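Local coordinates for protein E1 (Kluyveromyces marxianus, PDB 3VX6) that activates the ubiquitin-like proteins Atg8 and Atg12 as an E1-like enzyme, for their conjugation in autophagy and in cytoplasm-to-vacuole transport, at residues 150-155 with 218-223; 199-204 with 212-217. All coordinates share one frame; numbering follows the deposited sequence.

Contact 1: residues 150-155 with 218-223; sequences ATYQII and ILTVWS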
loop_
_atom_site.group_PDB
_atom_site.type_symbol
_atom_site.label_atom_id
_atom_site.label_comp_id
_atom_site.label_asym_id
_atom_site.label_seq_id
_atom_site.Cartn_x
_atom_site.Cartn_y
_atom_site.Cartn_z
ATOM N N ALA A 150 -13.908 10.867 8.175
ATOM C CA ALA A 150 -13.103 11.746 7.351
ATOM C C ALA A 150 -13.420 11.524 5.886
ATOM O O ALA A 150 -13.792 10.434 5.462
ATOM C CB ALA A 150 -11.609 11.522 7.614
ATOM N N THR A 151 -13.288 12.596 5.128
ATOM C CA THR A 151 -13.535 12.584 3.706
ATOM C C THR A 151 -12.486 13.534 3.143
ATOM O O THR A 151 -11.853 14.287 3.897
ATOM C CB THR A 151 -14.964 13.068 3.405
ATOM O OG1 THR A 151 -15.471 13.789 4.539
ATOM C CG2 THR A 151 -15.874 11.879 3.136
ATOM N N TYR A 152 -12.275 13.493 1.832
ATOM C CA TYR A 152 -11.265 14.347 1.226
ATOM C C TYR A 152 -11.725 14.910 -0.091
ATOM O O TYR A 152 -12.300 14.193 -0.904
ATOM C CB TYR A 152 -9.987 13.561 0.959
ATOM C CG TYR A 152 -9.520 12.741 2.117
ATOM C CD1 TYR A 152 -8.527 13.213 2.961
ATOM C CD2 TYR A 152 -10.087 11.491 2.391
ATOM C CE1 TYR A 152 -8.101 12.467 4.051
ATOM C CE2 TYR A 152 -9.666 10.739 3.488
ATOM C CZ TYR A 152 -8.674 11.239 4.310
ATOM O OH TYR A 152 -8.246 10.537 5.406
ATOM N N GLN A 153 -11.451 16.196 -0.291
ATOM C CA GLN A 153 -11.764 16.892 -1.528
ATOM C C GLN A 153 -10.435 17.347 -2.089
ATOM O O GLN A 153 -9.553 17.772 -1.344
ATOM C CB GLN A 153 -12.602 18.146 -1.286
ATOM C CG GLN A 153 -14.106 17.967 -1.327
ATOM C CD GLN A 153 -14.726 18.136 0.040
ATOM O OE1 GLN A 153 -15.005 17.155 0.729
ATOM N NE2 GLN A 153 -14.925 19.384 0.454
ATOM N N ILE A 154 -10.278 17.239 -3.397
ATOM C CA ILE A 154 -9.064 17.720 -4.016
ATOM C C ILE A 154 -9.415 19.166 -4.296
ATOM O O ILE A 154 -10.291 19.449 -5.108
ATOM C CB ILE A 154 -8.749 16.996 -5.349
ATOM C CG1 ILE A 154 -8.202 15.592 -5.064
ATOM C CG2 ILE A 154 -7.734 17.802 -6.163
ATOM C CD1 ILE A 154 -7.786 14.826 -6.318
ATOM N N ILE A 155 -8.766 20.080 -3.587
ATOM C CA ILE A 155 -9.011 21.496 -3.793
ATOM C C ILE A 155 -8.427 21.911 -5.129
ATOM O O ILE A 155 -8.990 22.745 -5.822
ATOM C CB ILE A 155 -8.368 22.336 -2.691
ATOM C CG1 ILE A 155 -9.121 22.108 -1.385
ATOM C CG2 ILE A 155 -8.371 23.806 -3.081
ATOM C CD1 ILE A 155 -10.634 22.264 -1.512
ATOM N N ILE A 218 -1.009 8.940 3.589
ATOM C CA ILE A 218 -0.228 10.168 3.496
ATOM C C ILE A 218 -0.986 11.318 4.151
ATOM O O ILE A 218 -0.482 11.964 5.079
ATOM C CB ILE A 218 0.085 10.523 2.023
ATOM C CG1 ILE A 218 0.862 9.366 1.367
ATOM C CG2 ILE A 218 0.851 11.843 1.961
ATOM C CD1 ILE A 218 1.026 9.476 -0.137
ATOM N N LEU A 219 -2.208 11.548 3.689
ATOM C CA LEU A 219 -3.027 12.610 4.248
ATOM C C LEU A 219 -3.163 12.505 5.754
ATOM O O LEU A 219 -2.872 13.441 6.479
ATOM C CB LEU A 219 -4.409 12.591 3.617
ATOM C CG LEU A 219 -4.334 12.973 2.150
ATOM C CD1 LEU A 219 -5.633 12.640 1.451
ATOM C CD2 LEU A 219 -4.011 14.453 2.058
ATOM N N THR A 220 -3.607 11.357 6.228
ATOM C CA THR A 220 -3.789 11.176 7.652
ATOM C C THR A 220 -2.505 11.467 8.439
ATOM O O THR A 220 -2.524 12.145 9.470
ATOM C CB THR A 220 -4.279 9.746 7.937
ATOM O OG1 THR A 220 -5.555 9.558 7.320
ATOM C CG2 THR A 220 -4.400 9.502 9.428
ATOM N N VAL A 221 -1.379 10.970 7.958
ATOM C CA VAL A 221 -0.154 11.206 8.693
ATOM C C VAL A 221 0.307 12.651 8.596
ATOM O O VAL A 221 0.540 13.323 9.596
ATOM C CB VAL A 221 0.957 10.294 8.209
ATOM C CG1 VAL A 221 2.233 10.639 8.934
ATOM C CG2 VAL A 221 0.559 8.842 8.439
ATOM N N TRP A 222 0.448 13.125 7.378
ATOM C CA TRP A 222 0.876 14.482 7.167
ATOM C C TRP A 222 -0.008 15.457 7.973
ATOM O O TRP A 222 0.480 16.461 8.495
ATOM C CB TRP A 222 0.794 14.764 5.678
ATOM C CG TRP A 222 1.529 15.948 5.236
ATOM C CD1 TRP A 222 2.336 16.763 5.989
ATOM C CD2 TRP A 222 1.521 16.488 3.921
ATOM N NE1 TRP A 222 2.826 17.782 5.209
ATOM C CE2 TRP A 222 2.341 17.635 3.933
ATOM C CE3 TRP A 222 0.901 16.110 2.726
ATOM C CZ2 TRP A 222 2.548 18.411 2.799
ATOM C CZ3 TRP A 222 1.107 16.880 1.601
ATOM C CH2 TRP A 222 1.925 18.017 1.643
ATOM N N SER A 223 -1.300 15.134 8.075
ATOM C CA SER A 223 -2.284 15.935 8.803
ATOM C C SER A 223 -1.922 16.172 10.254
ATOM O O SER A 223 -1.901 17.302 10.725
ATOM C CB SER A 223 -3.658 15.257 8.788
ATOM O OG SER A 223 -4.305 15.395 7.543
#
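Y152 overlaps the side chain of L219 with ring atoms CD1 and CE1, the CD1 methyl of L219 coming within 3.3 Å of CD1 and 3.6 Å of CE1 on Y152. The methyl approaches obliquely, and L219 CB adds a second touch, 3.7 Å from Y152 CE1. The two side chains slide past each other in opposite directions, the tyrosine running from its strand toward the helix and the leucine from helix to strand. In Y152 the ring carbon CG stands anti to the carbonyl carbon (chi1 -48°), which helps carry the ring across a gap where the nearest CA atoms, those of Y152 and L219, are still 8.9 Å apart. A long, flat residue suits such a distance. At its far end the phenol OH of Y152 lies 3.4 Å from T220 OG1, which is hydrogen-bonded to the carbonyl of K216, one turn earlier in the helix.

The contact sets helix 215-225 against strand 151-159, an outermost strand of the mixed sheet. L219 also reaches I233 and Y152 reaches I249, on two other strands of that sheet. One turn on, S223 OG donates to L219 O (2.6 Å) from above the carbonyl plane, and S223 N gives the same oxygen its helical bond. A serine can thus turn its hydroxyl back to its own helix. The pairing across the gap is therefore chiefly apolar: leucine meets the hydrocarbon part of the tyrosine, while the neighbouring hydroxyls of T220 and S223 are bonded to backbone carbonyls of the helix.

Contact 2: residues 199-204 with 212-217; sequences VVFKDF and SAVTKN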
loop_
_atom_site.group_PDB
_atom_site.type_symbol
_atom_site.label_atom_id
_atom_site.label_comp_id
_atom_site.label_asym_id
_atom_site.label_seq_id
_atom_site.Cartn_x
_atom_site.Cartn_y
_atom_site.Cartn_z
ATOM N N VAL A 199 4.177 16.795 -0.937
ATOM C CA VAL A 199 4.580 15.405 -0.890
ATOM C C VAL A 199 4.448 14.812 -2.281
ATOM O O VAL A 199 3.436 15.004 -2.942
ATOM C CB VAL A 199 3.672 14.621 0.065
ATOM C CG1 VAL A 199 3.884 13.108 -0.108
ATOM C CG2 VAL A 199 3.956 15.059 1.490
ATOM N N VAL A 200 5.476 14.100 -2.727
ATOM C CA VAL A 200 5.448 13.473 -4.043
ATOM C C VAL A 200 5.268 11.973 -3.837
ATOM O O VAL A 200 5.975 11.345 -3.048
ATOM C CB VAL A 200 6.733 13.792 -4.848
ATOM C CG1 VAL A 200 6.812 15.278 -5.084
ATOM C CG2 VAL A 200 7.962 13.346 -4.098
ATOM N N PHE A 201 4.299 11.409 -4.545
ATOM C CA PHE A 201 3.958 10.005 -4.407
ATOM C C PHE A 201 3.897 9.273 -5.747
ATOM O O PHE A 201 3.235 9.722 -6.683
ATOM C CB PHE A 201 2.603 9.931 -3.684
ATOM C CG PHE A 201 1.979 8.563 -3.642
ATOM C CD1 PHE A 201 0.612 8.413 -3.873
ATOM C CD2 PHE A 201 2.725 7.437 -3.332
ATOM C CE1 PHE A 201 0.008 7.177 -3.798
ATOM C CE2 PHE A 201 2.124 6.190 -3.254
ATOM C CZ PHE A 201 0.771 6.059 -3.486
ATOM N N LYS A 202 4.621 8.161 -5.846
ATOM C CA LYS A 202 4.579 7.353 -7.054
ATOM C C LYS A 202 3.315 6.540 -6.834
ATOM O O LYS A 202 3.317 5.476 -6.215
ATOM C CB LYS A 202 5.821 6.473 -7.160
ATOM C CG LYS A 202 7.006 7.240 -7.735
ATOM C CD LYS A 202 8.358 6.820 -7.157
ATOM C CE LYS A 202 9.469 7.624 -7.813
ATOM N NZ LYS A 202 10.826 7.228 -7.362
ATOM N N ASP A 203 2.219 7.104 -7.321
ATOM C CA ASP A 203 0.890 6.537 -7.195
ATOM C C ASP A 203 0.738 5.068 -7.597
ATOM O O ASP A 203 1.348 4.597 -8.561
ATOM C CB ASP A 203 -0.066 7.403 -8.000
ATOM C CG ASP A 203 -1.480 7.333 -7.496
ATOM O OD1 ASP A 203 -2.329 8.025 -8.089
ATOM O OD2 ASP A 203 -1.750 6.599 -6.521
ATOM N N PHE A 204 -0.083 4.347 -6.840
ATOM C CA PHE A 204 -0.350 2.943 -7.116
ATOM C C PHE A 204 -1.562 2.843 -7.994
ATOM O O PHE A 204 -2.133 1.779 -8.177
ATOM C CB PHE A 204 -0.598 2.173 -5.828
ATOM C CG PHE A 204 0.621 2.003 -4.994
ATOM C CD1 PHE A 204 1.862 2.393 -5.476
ATOM C CD2 PHE A 204 0.534 1.447 -3.734
ATOM C CE1 PHE A 204 3.000 2.232 -4.711
ATOM C CE2 PHE A 204 1.660 1.277 -2.959
ATOM C CZ PHE A 204 2.901 1.672 -3.447
ATOM N N SER A 212 -4.458 5.922 -5.449
ATOM C CA SER A 212 -4.750 4.699 -4.735
ATOM C C SER A 212 -5.265 5.043 -3.338
ATOM O O SER A 212 -4.898 6.072 -2.767
ATOM C CB SER A 212 -3.488 3.836 -4.666
ATOM O OG SER A 212 -2.341 4.643 -4.470
ATOM N N ALA A 213 -6.135 4.188 -2.806
ATOM C CA ALA A 213 -6.701 4.389 -1.480
ATOM C C ALA A 213 -5.601 4.613 -0.444
ATOM O O ALA A 213 -5.855 5.065 0.671
ATOM C CB ALA A 213 -7.557 3.170 -1.094
ATOM N N VAL A 214 -4.373 4.299 -0.820
ATOM C CA VAL A 214 -3.236 4.440 0.090
ATOM C C VAL A 214 -2.851 5.906 0.336
ATOM O O VAL A 214 -2.106 6.228 1.257
ATOM C CB VAL A 214 -2.032 3.640 -0.449
ATOM C CG1 VAL A 214 -1.191 4.508 -1.369
ATOM C CG2 VAL A 214 -1.251 3.061 0.698
ATOM N N THR A 215 -3.380 6.793 -0.497
ATOM C CA THR A 215 -3.142 8.226 -0.354
ATOM C C THR A 215 -3.678 8.763 0.985
ATOM O O THR A 215 -3.194 9.778 1.514
ATOM C CB THR A 215 -3.840 9.020 -1.476
ATOM O OG1 THR A 215 -3.471 8.491 -2.756
ATOM C CG2 THR A 215 -3.442 10.493 -1.415
ATOM N N LYS A 216 -4.695 8.090 1.513
ATOM C CA LYS A 216 -5.299 8.487 2.767
ATOM C C LYS A 216 -4.289 8.439 3.870
ATOM O O LYS A 216 -4.325 9.246 4.790
ATOM C CB LYS A 216 -6.441 7.552 3.100
ATOM C CG LYS A 216 -7.692 7.738 2.243
ATOM C CD LYS A 216 -8.789 6.745 2.659
ATOM C CE LYS A 216 -10.033 6.937 1.818
ATOM N NZ LYS A 216 -10.651 5.573 1.706
ATOM N N ASN A 217 -3.436 7.428 3.784
ATOM C CA ASN A 217 -2.350 7.242 4.723
ATOM C C ASN A 217 -1.551 8.556 4.743
ATOM O O ASN A 217 -1.451 9.221 5.776
ATOM C CB ASN A 217 -1.467 6.084 4.243
ATOM C CG ASN A 217 -2.242 4.788 4.088
ATOM O OD1 ASN A 217 -3.475 4.793 4.018
ATOM N ND2 ASN A 217 -1.526 3.675 4.032
#
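D203 and S212 join the two ends of a short loop in a beta-alpha-beta unit, in which strand 198-202 is followed by helix 215-225 and then by strand 231-236. One carboxylate oxygen does most of the work. D203 OD2 accepts the backbone N-H of S212 on its syn lone pair, nearly straight at 173°, and also takes the hydroxyl S212 OG at 2.9 Å, close to its own C-O axis. F204 N adds a weak bond to the same oxygen, and S205 N another. The second oxygen, D203 OD1, forms a salt bridge with R237, so both ends of the carboxylate are engaged. With an alanine here the carboxylate is gone, and the S212 N-H and hydroxyl would probably be left without this acceptor and R237 without this counter-charge.

S212 also serves through its carbonyl, which opens a type I turn reaching T215. S212 O accepts T215 N and, in the carbonyl plane, the hydroxyl T215 OG1 (2.8 Å), so a threonine here ties its side chain back to the turn leading into the helix. Beside these polar groups lies an apolar patch. F201, with its CG anti to the backbone N (chi1 171°), extends its ring to V214, and S212 OG sits at the edge of that ring. Branched V214 meets the ring obliquely, its CG1 methyl 3.3 Å from F201 CZ.

Overall arrangement
Both contacts use helix 215-225 and the same mixed sheet: contact 2 joins the turn leading into the helix to strand 198-202 and the residues that follow it, and contact 1 sets the following turn against outer strand 151-159. Their centres are about 11 Å apart. Direct packing bridges them, with W222 CZ3 3.4 Å from V199 CG2 and I218 CD1 3.7 Å from F201 CG; on the other flank Y152 CE2 lies 3.8 Å from K216 CG. The segments of contact 2 are close in sequence, whereas those of contact 1 are 63 residues apart and enclose them. Contact 2 is the more central, about 8 Å between its centre and that of the chain, against about 16 Å for contact 1.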